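PDB 3ON9: tumour necrosis factor receptor from Ectromelia virus, which probably blunts host immune defence by binding tumour necrosis factor and chemokines, the piece crystallised here being its chemokine-binding SECRET domain. Local coordinates for residues S30-T35 with T39-H44; N7-E12 with C81-E86; E111-V116 with L123-V128; D60-S65 with D153-N158. All coordinates share one frame; numbering follows the deposited sequence. Where two conformers were deposited one is given.

Contact 1. Residues S30-T35 with T39-H44; sequences SSTIST and TITLTH
Ser34 OG is held by several groups where the two strands near their turn. Thr39 OG1 donates to Ser34 OG across the contact at 2.7 Å. The one proton of Ser34 OG faces two carbonyl oxygens, Thr35 O at 2.8 Å, in the carbonyl plane on a lone pair, and Leu38 O, which can at most share it. With chi1 of -164°, OG lies anti to the nitrogen of Ser34 and beside its carbonyl carbon, where all three partners can reach it.

Away from this hydroxyl pair the backbones run antiparallel, their segment axes approaching to 4.6 Å. Ser31 with Leu42 and Ile33 with Ile40 are the hydrogen-bonded pairs. In each pair the straighter bond is donated by 39-44: Ile40 N meets Ile33 O at 2.8 Å with 177° at the hydrogen. Between them sits the non-hydrogen-bonded pair Thr32 and Thr41, whose side chains stand side by side and point the same way, Thr32 CG2 lying 3.4 Å from Thr41 OG1. Ser30 OG comes still closer to this row, 3.1 Å from Thr41 CG2.

The two faces differ in character. Ser30, Thr32, Ser34, Thr39, Thr41 and Thr43 line one with hydroxyls. Ser31, Ile33, Ile40 and Leu42 turn to the other and are buried: Ile33 and Leu42 meet Phe67 of the opposing sheet, and Ser31, the polar member, has its OG bonded to Gly28 O. The antiparallel register and short connection make this a beta hairpin, and the alternation of hydroxyl and apolar side chains fits one wall of a beta-sandwich, here the SECRET domain.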
loop_
_atom_site.group_PDB
_atom_site.type_symbol
_atom_site.label_atom_id
_atom_site.label_comp_id
_atom_site.label_asym_id
_atom_site.label_seq_id
_atom_site.Cartn_x
_atom_site.Cartn_y
_atom_site.Cartn_z
ATOM N N SER A 30 5.937 0.090 -11.973
ATOM C CA SER A 30 6.277 0.786 -10.738
ATOM C C SER A 30 5.241 1.890 -10.564
ATOM O O SER A 30 5.342 2.958 -11.163
ATOM C CB SER A 30 7.699 1.352 -10.808
ATOM O OG SER A 30 8.066 2.015 -9.602
ATOM N N SER A 31 4.218 1.611 -9.764
ATOM C CA SER A 31 3.106 2.536 -9.612
ATOM C C SER A 31 3.416 3.586 -8.554
ATOM O O SER A 31 3.966 3.273 -7.493
ATOM C CB SER A 31 1.837 1.769 -9.227
ATOM O OG SER A 31 1.450 0.841 -10.230
ATOM N N THR A 32 3.065 4.838 -8.839
ATOM C CA THR A 32 3.325 5.905 -7.883
ATOM C C THR A 32 2.107 6.752 -7.549
ATOM O O THR A 32 1.259 7.026 -8.410
ATOM C CB THR A 32 4.470 6.832 -8.349
ATOM O OG1 THR A 32 4.209 7.294 -9.683
ATOM C CG2 THR A 32 5.820 6.106 -8.307
ATOM N N ILE A 33 2.034 7.156 -6.284
ATOM C CA ILE A 33 1.206 8.278 -5.865
ATOM C C ILE A 33 2.166 9.311 -5.317
ATOM O O ILE A 33 2.998 8.982 -4.488
ATOM C CB ILE A 33 0.233 7.864 -4.741
ATOM C CG1 ILE A 33 -0.739 6.788 -5.243
ATOM C CG2 ILE A 33 -0.484 9.090 -4.177
ATOM C CD1 ILE A 33 -1.408 5.981 -4.104
ATOM N N SER A 34 2.089 10.557 -5.778
ATOM C CA SER A 34 3.002 11.573 -5.262
ATOM C C SER A 34 2.339 12.912 -5.002
ATOM O O SER A 34 1.520 13.382 -5.797
ATOM C CB SER A 34 4.185 11.785 -6.225
ATOM O OG SER A 34 5.226 12.477 -5.550
ATOM N N THR A 35 2.705 13.525 -3.883
ATOM C CA THR A 35 2.452 14.943 -3.673
ATOM C C THR A 35 3.816 15.594 -3.822
ATOM O O THR A 35 4.782 14.922 -4.186
ATOM C CB THR A 35 1.903 15.223 -2.266
ATOM O OG1 THR A 35 2.882 14.852 -1.281
ATOM C CG2 THR A 35 0.640 14.425 -2.035
ATOM N N THR A 39 6.300 10.618 -1.830
ATOM C CA THR A 39 6.034 9.742 -2.969
ATOM C C THR A 39 5.923 8.314 -2.451
ATOM O O THR A 39 6.760 7.860 -1.669
ATOM C CB THR A 39 7.144 9.795 -4.026
ATOM O OG1 THR A 39 7.303 11.145 -4.487
ATOM C CG2 THR A 39 6.787 8.896 -5.228
ATOM N N ILE A 40 4.873 7.627 -2.880
ATOM C CA ILE A 40 4.701 6.216 -2.553
ATOM C C ILE A 40 4.883 5.422 -3.841
ATOM O O ILE A 40 4.164 5.646 -4.819
ATOM C CB ILE A 40 3.317 5.928 -1.970
ATOM C CG1 ILE A 40 3.041 6.836 -0.764
ATOM C CG2 ILE A 40 3.208 4.445 -1.588
ATOM C CD1 ILE A 40 1.590 6.819 -0.305
ATOM N N THR A 41 5.846 4.502 -3.829
ATOM C CA THR A 41 6.200 3.702 -5.005
ATOM C C THR A 41 5.973 2.219 -4.729
ATOM O O THR A 41 6.518 1.649 -3.775
ATOM C CB THR A 41 7.672 3.932 -5.420
ATOM O OG1 THR A 41 7.882 5.326 -5.673
ATOM C CG2 THR A 41 8.032 3.120 -6.671
ATOM N N LEU A 42 5.143 1.610 -5.568
ATOM C CA LEU A 42 4.778 0.211 -5.450
ATOM C C LEU A 42 5.245 -0.620 -6.647
ATOM O O LEU A 42 4.929 -0.302 -7.790
ATOM C CB LEU A 42 3.256 0.094 -5.355
ATOM C CG LEU A 42 2.668 -1.302 -5.568
ATOM C CD1 LEU A 42 2.965 -2.237 -4.401
ATOM C CD2 LEU A 42 1.175 -1.176 -5.800
ATOM N N THR A 43 5.970 -1.696 -6.384
ATOM C CA THR A 43 6.197 -2.708 -7.423
ATOM C C THR A 43 5.534 -4.037 -7.046
ATOM O O THR A 43 5.159 -4.272 -5.897
ATOM C CB THR A 43 7.687 -2.916 -7.768
ATOM O OG1 THR A 43 8.380 -3.456 -6.643
ATOM C CG2 THR A 43 8.342 -1.599 -8.186
ATOM N N HIS A 44 5.385 -4.902 -8.036
ATOM C CA HIS A 44 4.549 -6.082 -7.885
ATOM C C HIS A 44 4.998 -7.169 -8.843
ATOM O O HIS A 44 4.172 -7.817 -9.493
ATOM C CB HIS A 44 3.103 -5.696 -8.166
ATOM C CG HIS A 44 2.934 -4.940 -9.446
ATOM N ND1 HIS A 44 2.914 -3.562 -9.512
ATOM C CD2 HIS A 44 2.826 -5.382 -10.721
ATOM C CE1 HIS A 44 2.782 -3.188 -10.775
ATOM N NE2 HIS A 44 2.722 -4.273 -11.528
#

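Contact 2. Residues N7-E12 with C81-E86; sequences NSIDVE and CKINLE
Val11 and Leu85 reach toward each other tip to tip, and together with Ile9 they make the tight part of this contact. Val11 CG1 lies 3.9 Å from Leu85 CD2 and 4.2 Å from Leu85 CD1, both methyls of the leucine thus sitting against one branch of the valine. Their CA atoms are 9.0 Å apart, the nearest across the two segments, a spacing bridged by side chains and not by backbone pairing.

At the other end Ile9 does the touching with its terminal methyl. Its chi2 of 177° stretches the chain outward, so that CD1 reaches 3.9 Å from Cys81 SG and 4.2 Å from Ile83 CD1. The sulfur belongs to the disulfide with Cys47, which ties 81-86 to the chain beyond strand 38-45. Phe51 touches Ile9, Val11 and Ile83 and so joins the two ends of the cluster.

The alternate residues behave differently. Ser8, Asp10 and Glu12 on one strand, and Lys82, Asn84 and Glu86 on the other, make no contact across the pair and are partly exposed to solvent; Lys82 NZ instead forms a salt bridge with Asp46. At the start of 7-12, Asn7 and Ser8 both face Ala130, a classic beta bulge on the pairing with strand 122-130.

All five touching residues are buried, and no hydrogen bond crosses between the segments. The chemistry therefore implies an apolar join between the two sheets of the sandwich, made by methyl groups and a disulfide sulfur, in which shape and burial set the fit and no directional bond between the segments dictates it.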
loop_
_atom_site.group_PDB
_atom_site.type_symbol
_atom_site.label_atom_id
_atom_site.label_comp_id
_atom_site.label_asym_id
_atom_site.label_seq_id
_atom_site.Cartn_x
_atom_site.Cartn_y
_atom_site.Cartn_z
ATOM N N ASN A 7 -6.756 -13.746 -5.459
ATOM C CA ASN A 7 -7.039 -13.057 -6.715
ATOM C C ASN A 7 -7.163 -11.553 -6.512
ATOM O O ASN A 7 -7.556 -10.834 -7.421
ATOM C CB ASN A 7 -8.305 -13.607 -7.404
ATOM C CG ASN A 7 -9.520 -13.612 -6.496
ATOM O OD1 ASN A 7 -9.442 -13.220 -5.344
ATOM N ND2 ASN A 7 -10.655 -14.059 -7.021
ATOM N N SER A 8 -6.829 -11.096 -5.306
ATOM C CA SER A 8 -7.001 -9.692 -4.950
ATOM C C SER A 8 -5.835 -9.225 -4.093
ATOM O O SER A 8 -5.463 -9.908 -3.145
ATOM C CB SER A 8 -8.292 -9.525 -4.142
ATOM O OG SER A 8 -8.424 -8.202 -3.646
ATOM N N ILE A 9 -5.260 -8.069 -4.428
ATOM C CA ILE A 9 -4.246 -7.447 -3.577
ATOM C C ILE A 9 -4.678 -6.021 -3.283
ATOM O O ILE A 9 -5.054 -5.273 -4.191
ATOM C CB ILE A 9 -2.829 -7.404 -4.214
ATOM C CG1 ILE A 9 -2.447 -8.751 -4.820
ATOM C CG2 ILE A 9 -1.788 -7.022 -3.158
ATOM C CD1 ILE A 9 -1.085 -8.738 -5.526
ATOM N N ASP A 10 -4.610 -5.666 -2.003
ATOM C CA ASP A 10 -4.988 -4.361 -1.499
ATOM C C ASP A 10 -3.766 -3.834 -0.766
ATOM O O ASP A 10 -3.179 -4.537 0.052
ATOM C CB ASP A 10 -6.192 -4.526 -0.553
ATOM C CG ASP A 10 -6.348 -3.376 0.425
ATOM O OD1 ASP A 10 -6.994 -2.378 0.058
ATOM O OD2 ASP A 10 -5.840 -3.497 1.564
ATOM N N VAL A 11 -3.341 -2.624 -1.111
ATOM C CA VAL A 11 -2.245 -1.973 -0.420
ATOM C C VAL A 11 -2.774 -0.657 0.127
ATOM O O VAL A 11 -3.341 0.135 -0.616
ATOM C CB VAL A 11 -1.048 -1.723 -1.374
ATOM C CG1 VAL A 11 0.066 -0.984 -0.639
ATOM C CG2 VAL A 11 -0.534 -3.042 -1.934
ATOM N N GLU A 12 -2.621 -0.446 1.434
ATOM C CA GLU A 12 -3.077 0.774 2.086
ATOM C C GLU A 12 -1.917 1.432 2.789
ATOM O O GLU A 12 -1.126 0.759 3.450
ATOM C CB GLU A 12 -4.144 0.472 3.139
ATOM C CG GLU A 12 -5.371 -0.221 2.611
ATOM C CD GLU A 12 -6.150 -0.910 3.719
ATOM O OE1 GLU A 12 -6.613 -0.216 4.656
ATOM O OE2 GLU A 12 -6.289 -2.149 3.655
ATOM N N CYS A 81 4.739 -13.870 -6.022
ATOM C CA CYS A 81 4.382 -12.455 -5.973
ATOM C C CYS A 81 5.286 -11.700 -4.996
ATOM O O CYS A 81 5.472 -12.124 -3.853
ATOM C CB CYS A 81 2.917 -12.324 -5.558
ATOM S SG CYS A 81 2.330 -10.626 -5.291
ATOM N N LYS A 82 5.881 -10.607 -5.465
ATOM C CA LYS A 82 6.750 -9.779 -4.634
ATOM C C LYS A 82 6.214 -8.347 -4.621
ATOM O O LYS A 82 6.228 -7.665 -5.647
ATOM C CB LYS A 82 8.193 -9.824 -5.175
ATOM C CG LYS A 82 8.809 -11.229 -5.175
ATOM C CD LYS A 82 10.085 -11.313 -6.032
ATOM C CE LYS A 82 9.767 -11.611 -7.488
ATOM N NZ LYS A 82 9.355 -13.034 -7.696
ATOM N N ILE A 83 5.721 -7.900 -3.466
ATOM C CA ILE A 83 5.227 -6.534 -3.317
ATOM C C ILE A 83 6.286 -5.695 -2.616
ATOM O O ILE A 83 6.665 -5.993 -1.482
ATOM C CB ILE A 83 3.928 -6.493 -2.494
ATOM C CG1 ILE A 83 2.790 -7.194 -3.244
ATOM C CG2 ILE A 83 3.544 -5.058 -2.158
ATOM C CD1 ILE A 83 2.293 -6.446 -4.485
ATOM N N ASN A 84 6.790 -4.668 -3.293
ATOM C CA ASN A 84 7.708 -3.721 -2.663
ATOM C C ASN A 84 7.058 -2.360 -2.604
ATOM O O ASN A 84 6.414 -1.922 -3.555
ATOM C CB ASN A 84 9.036 -3.608 -3.424
ATOM C CG ASN A 84 9.845 -4.892 -3.396
ATOM O OD1 ASN A 84 9.777 -5.670 -2.432
ATOM N ND2 ASN A 84 10.631 -5.113 -4.449
ATOM N N LEU A 85 7.244 -1.674 -1.491
ATOM C CA LEU A 85 6.621 -0.385 -1.289
ATOM C C LEU A 85 7.630 0.524 -0.626
ATOM O O LEU A 85 8.260 0.137 0.349
ATOM C CB LEU A 85 5.427 -0.560 -0.350
ATOM C CG LEU A 85 4.436 0.580 -0.238
ATOM C CD1 LEU A 85 3.715 0.794 -1.585
ATOM C CD2 LEU A 85 3.433 0.278 0.872
ATOM N N GLU A 86 7.790 1.727 -1.161
ATOM C CA GLU A 86 8.682 2.711 -0.572
ATOM C C GLU A 86 7.930 4.012 -0.375
ATOM O O GLU A 86 7.236 4.483 -1.281
ATOM C CB GLU A 86 9.891 2.948 -1.488
ATOM C CG GLU A 86 10.803 4.083 -1.025
ATOM C CD GLU A 86 11.645 4.661 -2.162
ATOM O OE1 GLU A 86 12.836 4.285 -2.261
ATOM O OE2 GLU A 86 11.118 5.472 -2.963
#

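Contact 3. Residues E111-V116 with L123-V128; sequences ETVTVV and LDVYIV
The strands bearing Glu111, Val113 and Val115 on one side and Ile127, Val125 and Leu123 on the other run at 162° between their N-to-C directions, with segment axes 9.5 Å apart at closest. That separation is about twice what paired neighbours would need, and no hydrogen bond crosses it. The strands are stacked face to face in different sheets. The gap opens toward Val115 and Leu123, whose CA atoms are 9.1 Å apart, against 8.0 Å for those of Val113 and Val125.

At the centre Val113 and Val125 meet tip to tip. Both hold CG1 anti to the backbone N (chi1 172° and 173°), and the branches pair crosswise: Val113 CG2 is 3.9 Å from Val125 CG1, and Val113 CG1 is 4.0 Å from Val125 CG2. The other pairs slide past one another. Ile127 pushes CD1 between two partners, 3.7 Å from Glu111 CB and 3.9 Å from Val113 CG2. Where the gap is wider, the longer Leu123 spans it, CD2 coming to 4.0 Å from Val115 CG2.

Glu111 gives this core only the start of its chain. The chain bends at chi2, and OE1 is hydrogen-bonded to Tyr129 OH and His109 ND1.

Within its sheet, strand 110-116 lies between 82-89, to which it is parallel, and the short 95-97; strand 122-130 lies between 8-16 and 140-145. Neighbours on both sides complete the packing: Leu85 and Ile83 meet Val125 and Ile127, Ile13 and Met15 cover Leu123, and Tyr144 of strand 140-145 lies against Glu111 and Val113.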
loop_
_atom_site.group_PDB
_atom_site.type_symbol
_atom_site.label_atom_id
_atom_site.label_comp_id
_atom_site.label_asym_id
_atom_site.label_seq_id
_atom_site.Cartn_x
_atom_site.Cartn_y
_atom_site.Cartn_z
ATOM N N GLU A 111 6.953 -9.587 0.773
ATOM C CA GLU A 111 6.789 -8.142 0.717
ATOM C C GLU A 111 7.859 -7.403 1.514
ATOM O O GLU A 111 8.406 -7.927 2.492
ATOM C CB GLU A 111 5.362 -7.725 1.113
ATOM C CG GLU A 111 4.805 -8.316 2.387
ATOM C CD GLU A 111 4.471 -9.804 2.303
ATOM O OE1 GLU A 111 3.845 -10.277 1.321
ATOM O OE2 GLU A 111 4.848 -10.508 3.245
ATOM N N THR A 112 8.193 -6.204 1.042
ATOM C CA THR A 112 9.095 -5.312 1.767
ATOM C C THR A 112 8.517 -3.919 1.746
ATOM O O THR A 112 7.939 -3.483 0.741
ATOM C CB THR A 112 10.516 -5.266 1.179
ATOM O OG1 THR A 112 10.530 -4.468 -0.017
ATOM C CG2 THR A 112 11.022 -6.670 0.900
ATOM N N VAL A 113 8.660 -3.232 2.871
ATOM C CA VAL A 113 8.179 -1.875 3.025
ATOM C C VAL A 113 9.324 -1.045 3.563
ATOM O O VAL A 113 9.945 -1.402 4.571
ATOM C CB VAL A 113 6.996 -1.806 3.998
ATOM C CG1 VAL A 113 6.638 -0.350 4.288
ATOM C CG2 VAL A 113 5.801 -2.583 3.428
ATOM N N THR A 114 9.614 0.048 2.871
ATOM C CA THR A 114 10.751 0.906 3.178
ATOM C C THR A 114 10.276 2.339 3.350
ATOM O O THR A 114 9.347 2.757 2.670
ATOM C CB THR A 114 11.765 0.877 2.021
ATOM O OG1 THR A 114 12.387 -0.411 1.967
ATOM C CG2 THR A 114 12.833 1.954 2.202
ATOM N N VAL A 115 10.919 3.086 4.240
ATOM C CA VAL A 115 10.631 4.513 4.384
ATOM C C VAL A 115 11.948 5.287 4.290
ATOM O O VAL A 115 12.986 4.815 4.771
ATOM C CB VAL A 115 9.885 4.825 5.705
ATOM C CG1 VAL A 115 10.676 4.315 6.922
ATOM C CG2 VAL A 115 9.596 6.304 5.820
ATOM N N VAL A 116 11.910 6.451 3.642
ATOM C CA VAL A 116 13.095 7.281 3.448
ATOM C C VAL A 116 12.820 8.666 4.038
ATOM O O VAL A 116 12.030 9.446 3.500
ATOM C CB VAL A 116 13.500 7.386 1.945
ATOM C CG1 VAL A 116 14.871 8.035 1.817
ATOM C CG2 VAL A 116 13.508 5.996 1.269
ATOM N N LEU A 123 3.013 6.208 10.404
ATOM C CA LEU A 123 2.941 5.582 9.090
ATOM C C LEU A 123 2.448 4.166 9.294
ATOM O O LEU A 123 3.077 3.385 10.011
ATOM C CB LEU A 123 4.325 5.563 8.435
ATOM C CG LEU A 123 4.496 4.730 7.156
ATOM C CD1 LEU A 123 3.481 5.159 6.075
ATOM C CD2 LEU A 123 5.923 4.822 6.625
ATOM N N ASP A 124 1.321 3.833 8.670
ATOM C CA ASP A 124 0.769 2.484 8.729
ATOM C C ASP A 124 0.702 1.954 7.305
ATOM O O ASP A 124 0.274 2.669 6.394
ATOM C CB ASP A 124 -0.656 2.494 9.298
ATOM C CG ASP A 124 -0.744 3.103 10.680
ATOM O OD1 ASP A 124 0.091 2.777 11.541
ATOM O OD2 ASP A 124 -1.670 3.903 10.898
ATOM N N VAL A 125 1.103 0.702 7.120
ATOM C CA VAL A 125 0.976 0.043 5.832
ATOM C C VAL A 125 0.272 -1.297 6.019
ATOM O O VAL A 125 0.571 -2.042 6.955
ATOM C CB VAL A 125 2.355 -0.181 5.200
ATOM C CG1 VAL A 125 2.234 -1.013 3.930
ATOM C CG2 VAL A 125 2.986 1.164 4.899
ATOM N N TYR A 126 -0.685 -1.584 5.144
ATOM C CA TYR A 126 -1.287 -2.908 5.081
ATOM C C TYR A 126 -1.182 -3.448 3.670
ATOM O O TYR A 126 -1.569 -2.780 2.715
ATOM C CB TYR A 126 -2.757 -2.873 5.501
ATOM C CG TYR A 126 -3.018 -2.162 6.807
ATOM C CD1 TYR A 126 -2.973 -2.841 8.024
ATOM C CD2 TYR A 126 -3.310 -0.809 6.824
ATOM C CE1 TYR A 126 -3.213 -2.166 9.224
ATOM C CE2 TYR A 126 -3.550 -0.135 8.011
ATOM C CZ TYR A 126 -3.504 -0.812 9.196
ATOM O OH TYR A 126 -3.758 -0.105 10.361
ATOM N N ILE A 127 -0.651 -4.655 3.550
ATOM C CA ILE A 127 -0.647 -5.360 2.270
ATOM C C ILE A 127 -1.507 -6.597 2.475
ATOM O O ILE A 127 -1.190 -7.449 3.302
ATOM C CB ILE A 127 0.768 -5.759 1.864
ATOM C CG1 ILE A 127 1.633 -4.501 1.752
ATOM C CG2 ILE A 127 0.735 -6.510 0.512
ATOM C CD1 ILE A 127 3.107 -4.769 1.596
ATOM N N VAL A 128 -2.602 -6.679 1.731
ATOM C CA VAL A 128 -3.642 -7.663 2.009
ATOM C C VAL A 128 -3.911 -8.505 0.779
ATOM O O VAL A 128 -4.289 -7.982 -0.276
ATOM C CB VAL A 128 -4.934 -6.967 2.458
ATOM C CG1 VAL A 128 -6.015 -7.995 2.771
ATOM C CG2 VAL A 128 -4.654 -6.101 3.684
#

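Contact 4. Residues D60-S65 with D153-N158; sequences DKLATS and DHIPPN
One loop residue, Ile155, carries the whole of this contact from its side, touching Leu62 and Thr64 through methyl groups alone, with no hydrogen bond between the segments. The setting is the beta-sandwich of the SECRET domain: 62-65 begins strand 62-69 of the five-stranded antiparallel sheet, while 153-158 has no regular secondary structure and follows the last strand, 140-145. Ala63 and Ser65 point away from the loop, and Ser65 meets Ile40 of the other sheet. Ile155 therefore packs on the sheet face opposite the sandwich interior.

Leu62 and Ile155 cross obliquely. A chi2 of 177° extends the isoleucine chain, which brings its CD1 to 4.0 Å from Leu62 CD2. That is the looser of the two touches; at Thr64, whose CA comes within 7.2 Å of the CA of Ile155, the methyls are closer. Val152, just upstream in the same loop, touches both Leu62 and Thr64 and widens the apolar patch.

Beyond Ile155 the chain is stiffened by two prolines. Pro157 is the centre of an inverse gamma turn, with a weak 3.0 Å bond from Asn158 N to Pro156 O. Asn158 is then tied to strand 51-59 through its backbone bond with Tyr56 and through ND2 to Ser57 OG.

Thr64 divides its branches between two tasks. OG1, anti to the nitrogen at chi1 -175°, bonds to Asn14 OD1, leaving CG2 for the loop: it lies 3.8 Å from Ile155 CB and 3.5 Å from Ile155 CG2.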
loop_
_atom_site.group_PDB
_atom_site.type_symbol
_atom_site.label_atom_id
_atom_site.label_comp_id
_atom_site.label_asym_id
_atom_site.label_seq_id
_atom_site.Cartn_x
_atom_site.Cartn_y
_atom_site.Cartn_z
ATOM N N ASP A 60 -7.918 17.114 7.285
ATOM C CA ASP A 60 -6.935 17.958 7.958
ATOM C C ASP A 60 -5.505 17.548 7.577
ATOM O O ASP A 60 -5.066 17.820 6.458
ATOM C CB ASP A 60 -7.165 18.005 9.463
ATOM C CG ASP A 60 -6.465 19.183 10.130
ATOM O OD1 ASP A 60 -6.046 20.130 9.434
ATOM O OD2 ASP A 60 -6.337 19.150 11.366
ATOM N N LYS A 61 -4.783 16.909 8.491
ATOM C CA LYS A 61 -3.413 16.497 8.187
ATOM C C LYS A 61 -3.285 14.979 8.134
ATOM O O LYS A 61 -2.177 14.451 8.112
ATOM C CB LYS A 61 -2.429 17.070 9.203
ATOM C CG LYS A 61 -2.340 18.594 9.221
ATOM C CD LYS A 61 -1.342 19.037 10.284
ATOM C CE LYS A 61 -1.006 20.515 10.157
ATOM N NZ LYS A 61 -2.096 21.376 10.690
ATOM N N LEU A 62 -4.426 14.292 8.105
ATOM C CA LEU A 62 -4.463 12.829 8.104
ATOM C C LEU A 62 -4.782 12.307 6.707
ATOM O O LEU A 62 -5.791 12.683 6.125
ATOM C CB LEU A 62 -5.532 12.324 9.077
ATOM C CG LEU A 62 -5.815 10.818 9.094
ATOM C CD1 LEU A 62 -4.593 10.058 9.610
ATOM C CD2 LEU A 62 -7.035 10.538 9.962
ATOM N N ALA A 63 -3.934 11.428 6.191
ATOM C CA ALA A 63 -4.142 10.874 4.855
ATOM C C ALA A 63 -4.373 9.367 4.878
ATOM O O ALA A 63 -3.713 8.644 5.619
ATOM C CB ALA A 63 -2.955 11.192 3.967
ATOM N N THR A 64 -5.314 8.908 4.056
ATOM C CA THR A 64 -5.384 7.496 3.715
ATOM C C THR A 64 -5.110 7.383 2.222
ATOM O O THR A 64 -5.529 8.232 1.452
ATOM C CB THR A 64 -6.743 6.846 4.085
ATOM O OG1 THR A 64 -6.687 5.432 3.834
ATOM C CG2 THR A 64 -7.886 7.453 3.287
ATOM N N SER A 65 -4.390 6.347 1.824
ATOM C CA SER A 65 -4.007 6.184 0.430
ATOM C C SER A 65 -3.860 4.702 0.135
ATOM O O SER A 65 -3.817 3.890 1.047
ATOM C CB SER A 65 -2.698 6.935 0.137
ATOM O OG SER A 65 -1.578 6.323 0.766
ATOM N N ASP A 153 -11.004 5.411 9.370
ATOM C CA ASP A 153 -12.342 4.956 9.015
ATOM C C ASP A 153 -13.167 6.070 8.384
ATOM O O ASP A 153 -13.132 7.220 8.831
ATOM C CB ASP A 153 -13.093 4.451 10.252
ATOM C CG ASP A 153 -12.569 3.123 10.765
ATOM O OD1 ASP A 153 -11.624 2.559 10.169
ATOM O OD2 ASP A 153 -13.124 2.639 11.777
ATOM N N HIS A 154 -13.930 5.703 7.362
ATOM C CA HIS A 154 -14.892 6.605 6.726
ATOM C C HIS A 154 -14.281 7.770 5.944
ATOM O O HIS A 154 -14.974 8.736 5.657
ATOM C CB HIS A 154 -15.897 7.141 7.748
ATOM C CG HIS A 154 -16.445 6.091 8.667
ATOM N ND1 HIS A 154 -17.084 4.960 8.208
ATOM C CD2 HIS A 154 -16.449 6.004 10.018
ATOM C CE1 HIS A 154 -17.454 4.217 9.238
ATOM N NE2 HIS A 154 -17.082 4.829 10.347
ATOM N N ILE A 155 -12.998 7.690 5.605
ATOM C CA ILE A 155 -12.413 8.631 4.644
ATOM C C ILE A 155 -12.497 7.936 3.286
ATOM O O ILE A 155 -11.957 6.848 3.117
ATOM C CB ILE A 155 -10.938 8.976 4.991
ATOM C CG1 ILE A 155 -10.826 9.580 6.397
ATOM C CG2 ILE A 155 -10.326 9.931 3.938
ATOM C CD1 ILE A 155 -9.382 9.870 6.826
ATOM N N PRO A 156 -13.196 8.549 2.315
ATOM C CA PRO A 156 -13.449 7.881 1.029
ATOM C C PRO A 156 -12.203 7.807 0.133
ATOM O O PRO A 156 -11.271 8.588 0.312
ATOM C CB PRO A 156 -14.514 8.757 0.364
ATOM C CG PRO A 156 -14.505 10.052 1.075
ATOM C CD PRO A 156 -13.744 9.913 2.376
ATOM N N PRO A 157 -12.197 6.872 -0.826
ATOM C CA PRO A 157 -11.024 6.621 -1.670
ATOM C C PRO A 157 -10.978 7.530 -2.891
ATOM O O PRO A 157 -11.037 7.042 -4.026
ATOM C CB PRO A 157 -11.199 5.163 -2.104
ATOM C CG PRO A 157 -12.678 4.906 -2.034
ATOM C CD PRO A 157 -13.292 5.917 -1.084
ATOM N N ASN A 158 -10.874 8.831 -2.650
ATOM C CA ASN A 158 -10.765 9.788 -3.745
ATOM C C ASN A 158 -9.470 9.586 -4.502
ATOM O O ASN A 158 -8.411 9.466 -3.884
ATOM C CB ASN A 158 -10.774 11.212 -3.209
ATOM C CG ASN A 158 -12.063 11.559 -2.534
ATOM O OD1 ASN A 158 -13.041 11.957 -3.185
ATOM N ND2 ASN A 158 -12.084 11.415 -1.223
#

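Overall arrangement
Contacts 2 and 3 both bridge the two sheets, and their centres are only 9 Å apart. Asp10 O to Val128 N, at 2.8 Å and probably a hydrogen bond, joins them through one sheet, and Leu85 CD2 packs 3.5 Å from Val125 CG1 between the sheets. Contact 1 lies wholly in the other sheet, its centre 11 Å from that of contact 2; a probable bond from Thr41 N to Glu86 O (2.9 Å) makes them neighbours. Contact 4 is peripheral, its centre about 17 Å from those of contacts 1 and 3, yet Ile40 CD1 reaches 3.4 Å from Ser65 OG. No bound chemokine marks a site here; contacts 1 to 3 belong to the sandwich and its core, contact 4 to its outer surface.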